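Local coordinates for DegV family protein (Streptococcus agalactiae, PDB 3LUP), which binds elaidic acid in this crystal and may bind other long-chain fatty acids, with a possible role in lipid transport or fatty acid metabolism, at residues Leu90-Ala93 with Ala94-Gly98. Residues are numbered along the deposited sequence; the frame is centred on the assembly and turned at random.
With ELA (Elaidic acid), chain B.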
ATOM      1  N   LEU A  90      -6.924  -6.562   6.224  1.00 32.32           N
ATOM      2  CA  LEU A  90      -5.933  -5.475   6.105  1.00 32.41           C
ATOM      3  C   LEU A  90      -5.841  -4.950   4.660  1.00 32.40           C
ATOM      4  O   LEU A  90      -5.028  -5.413   3.845  1.00 31.20           O
ATOM      5  CB  LEU A  90      -4.561  -5.934   6.600  1.00 32.35           C
ATOM      6  CG  LEU A  90      -4.414  -6.258   8.085  1.00 32.86           C
ATOM      7  CD1 LEU A  90      -3.013  -6.793   8.350  1.00 33.68           C
ATOM      8  CD2 LEU A  90      -4.697  -5.042   8.948  1.00 32.58           C
ATOM      9  N   PHE A  91      -6.702  -3.983   4.364  1.00 33.00           N
ATOM     10  CA  PHE A  91      -6.850  -3.475   3.017  1.00 33.77           C
ATOM     11  C   PHE A  91      -6.252  -2.081   2.856  1.00 34.56           C
ATOM     12  O   PHE A  91      -5.933  -1.397   3.845  1.00 34.52           O
ATOM     13  CB  PHE A  91      -8.328  -3.446   2.626  1.00 33.70           C
ATOM     14  CG  PHE A  91      -9.038  -4.745   2.858  1.00 33.74           C
ATOM     15  CD1 PHE A  91      -8.826  -5.828   2.004  1.00 33.35           C
ATOM     16  CD2 PHE A  91      -9.915  -4.885   3.932  1.00 32.52           C
ATOM     17  CE1 PHE A  91      -9.462  -7.036   2.223  1.00 33.83           C
ATOM     18  CE2 PHE A  91     -10.570  -6.074   4.157  1.00 33.75           C
ATOM     19  CZ  PHE A  91     -10.343  -7.167   3.304  1.00 34.77           C
ATOM     20  N   ILE A  92      -6.106  -1.691   1.589  1.00 34.94           N
ATOM     21  CA  ILE A  92      -5.768  -0.334   1.165  1.00 35.42           C
ATOM     22  C   ILE A  92      -6.359   0.795   2.066  1.00 35.59           C
ATOM     23  O   ILE A  92      -7.509   0.715   2.528  1.00 35.50           O
ATOM     24  CB  ILE A  92      -6.170  -0.173  -0.334  1.00 35.59           C
ATOM     25  CG1 ILE A  92      -5.679   1.144  -0.923  1.00 36.55           C
ATOM     26  CG2 ILE A  92      -7.676  -0.318  -0.530  1.00 35.81           C
ATOM     27  CD1 ILE A  92      -5.375   1.057  -2.416  1.00 37.45           C
ATOM     28  N   ALA A  93      -5.544   1.823   2.326  1.00 35.45           N
ATOM     29  CA  ALA A  93      -5.928   3.016   3.107  1.00 35.34           C
ATOM     30  C   ALA A  93      -7.325   3.583   2.846  1.00 35.27           C
ATOM     31  O   ALA A  93      -7.687   3.846   1.703  1.00 36.02           O
ATOM     32  CB  ALA A  93      -4.896   4.116   2.871  1.00 35.36           C
ATOM     33  N   ALA A  94      -8.089   3.807   3.911  1.00 35.18           N
ATOM     34  CA  ALA A  94      -9.375   4.544   3.854  1.00 34.68           C
ATOM     35  C   ALA A  94      -9.286   5.894   3.123  1.00 34.80           C
ATOM     36  O   ALA A  94     -10.240   6.315   2.478  1.00 34.54           O
ATOM     37  CB  ALA A  94      -9.923   4.763   5.272  1.00 34.26           C
ATOM     38  N   GLY A  95      -8.133   6.566   3.240  1.00 35.14           N
ATOM     39  CA  GLY A  95      -7.911   7.889   2.652  1.00 35.14           C
ATOM     40  C   GLY A  95      -7.609   7.915   1.159  1.00 35.53           C
ATOM     41  O   GLY A  95      -7.455   8.989   0.571  1.00 35.61           O
ATOM     42  N   ILE A  96      -7.508   6.744   0.537  1.00 35.73           N
ATOM     43  CA  ILE A  96      -7.222   6.676  -0.901  1.00 35.83           C
ATOM     44  C   ILE A  96      -8.196   5.768  -1.649  1.00 35.96           C
ATOM     45  O   ILE A  96      -7.949   5.398  -2.797  1.00 36.12           O
ATOM     46  CB  ILE A  96      -5.758   6.236  -1.190  1.00 35.83           C
ATOM     47  CG1 ILE A  96      -5.515   4.795  -0.745  1.00 35.05           C
ATOM     48  CG2 ILE A  96      -4.755   7.199  -0.535  1.00 36.41           C
ATOM     49  CD1 ILE A  96      -4.182   4.273  -1.154  1.00 34.27           C
ATOM     50  N   SER A  97      -9.301   5.428  -0.987  1.00 35.90           N
ATOM     51  CA  SER A  97     -10.297   4.493  -1.503  1.00 35.52           C
ATOM     52  C   SER A  97     -11.354   4.338  -0.432  1.00 35.57           C
ATOM     53  O   SER A  97     -11.020   4.173   0.749  1.00 35.69           O
ATOM     54  CB  SER A  97      -9.672   3.123  -1.776  1.00 35.08           C
ATOM     55  OG  SER A  97     -10.529   2.340  -2.568  1.00 33.99           O
ATOM     56  N   GLY A  98     -12.623   4.379  -0.840  1.00 35.28           N
ATOM     57  CA  GLY A  98     -13.731   4.229   0.093  1.00 34.72           C
ATOM     58  C   GLY A  98     -14.084   2.787   0.367  1.00 34.51           C
ATOM     59  O   GLY A  98     -15.155   2.493   0.892  1.00 35.02           O
TER
HETATM   60  CA  ELA B 301     -11.060   3.373  -5.651  1.00 52.96           C
HETATM   61  C   ELA B 301     -12.127   4.057  -6.512  1.00 54.95           C
HETATM   62  O   ELA B 301     -11.850   4.717  -7.557  1.00 54.14           O
HETATM   63  C3  ELA B 301     -10.286   2.276  -6.378  1.00 48.32           C
HETATM   64  C4  ELA B 301      -9.470   1.436  -5.401  1.00 46.96           C
HETATM   65  C5  ELA B 301      -7.968   1.410  -5.748  1.00 46.74           C
HETATM   66  C6  ELA B 301      -7.232   2.623  -5.161  1.00 44.62           C
HETATM   67  C7  ELA B 301      -5.845   2.931  -5.714  1.00 42.43           C
HETATM   68  C8  ELA B 301      -5.294   4.205  -5.062  1.00 42.25           C
HETATM   69  C9  ELA B 301      -3.790   4.120  -4.844  1.00 41.37           C
HETATM   70  C10 ELA B 301      -2.981   5.308  -4.479  1.00 40.25           C
HETATM   71  C11 ELA B 301      -1.502   5.336  -4.809  1.00 39.40           C
HETATM   72  C12 ELA B 301      -0.642   5.761  -3.626  1.00 37.95           C
HETATM   73  C13 ELA B 301       0.212   4.636  -3.066  1.00 37.06           C
HETATM   74  C14 ELA B 301       1.527   5.121  -2.470  1.00 36.64           C
HETATM   75  C15 ELA B 301       2.371   3.921  -2.017  1.00 36.35           C
HETATM   76  C16 ELA B 301       3.554   4.298  -1.122  1.00 34.37           C
HETATM   77  C17 ELA B 301       3.416   3.677   0.264  1.00 34.94           C
HETATM   78  C18 ELA B 301       4.753   3.222   0.835  1.00 34.37           C
HETATM   79  OXT ELA B 301     -13.326   3.980  -6.157  1.00 55.09           O
HETATM   80  O   HOH W   1      -9.955   1.556   1.437  1.00 34.77           O
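Ile92 and Ile96 meet at an oblique angle, and the contact is made through their CG1-CD1 branches: Ile92 CG1 lies 3.5 Å from Ile96 CD1. With chi1 of -172°, Ile92 sends CG1 away from its own backbone N and extends it toward the fatty acid, where CD1 comes within 3.7 Å of ELA C6. Ile96 reaches the same place from a chi1 of 66°, which sets CG1 between backbone N and carbonyl carbon; this branch passes Ala93 CB, 3.7 Å from CG1, and ends with CD1 3.7 Å from ELA C10, so the two methyl ends line the acyl chain at C6 and C10.

The backbone turns between the two isoleucines. Ile96 N donates to Ala93 O over 3.1 Å, nearly straight at 165°, closing a four-residue turn from Ala93 to Ile96; phi/psi of Ala94 and Gly95 fit a type I beta turn. The turn lies in the loop that leaves strand 86-89 of the four-stranded parallel sheet of this DegV-family protein and runs into helix 99-103, and Gly98 then takes the N-cap position of that helix. One water lies within hydrogen-bonding distance of Ile92 O and Ser97 O, linking the residues that flank the turn. Ser97 continues the pocket wall nearer the carboxylate, its OG 3.2 Å from ELA C4, while Arg175 hydrogen-bonds Ile96 O through NH1 and the fatty acid through NH2.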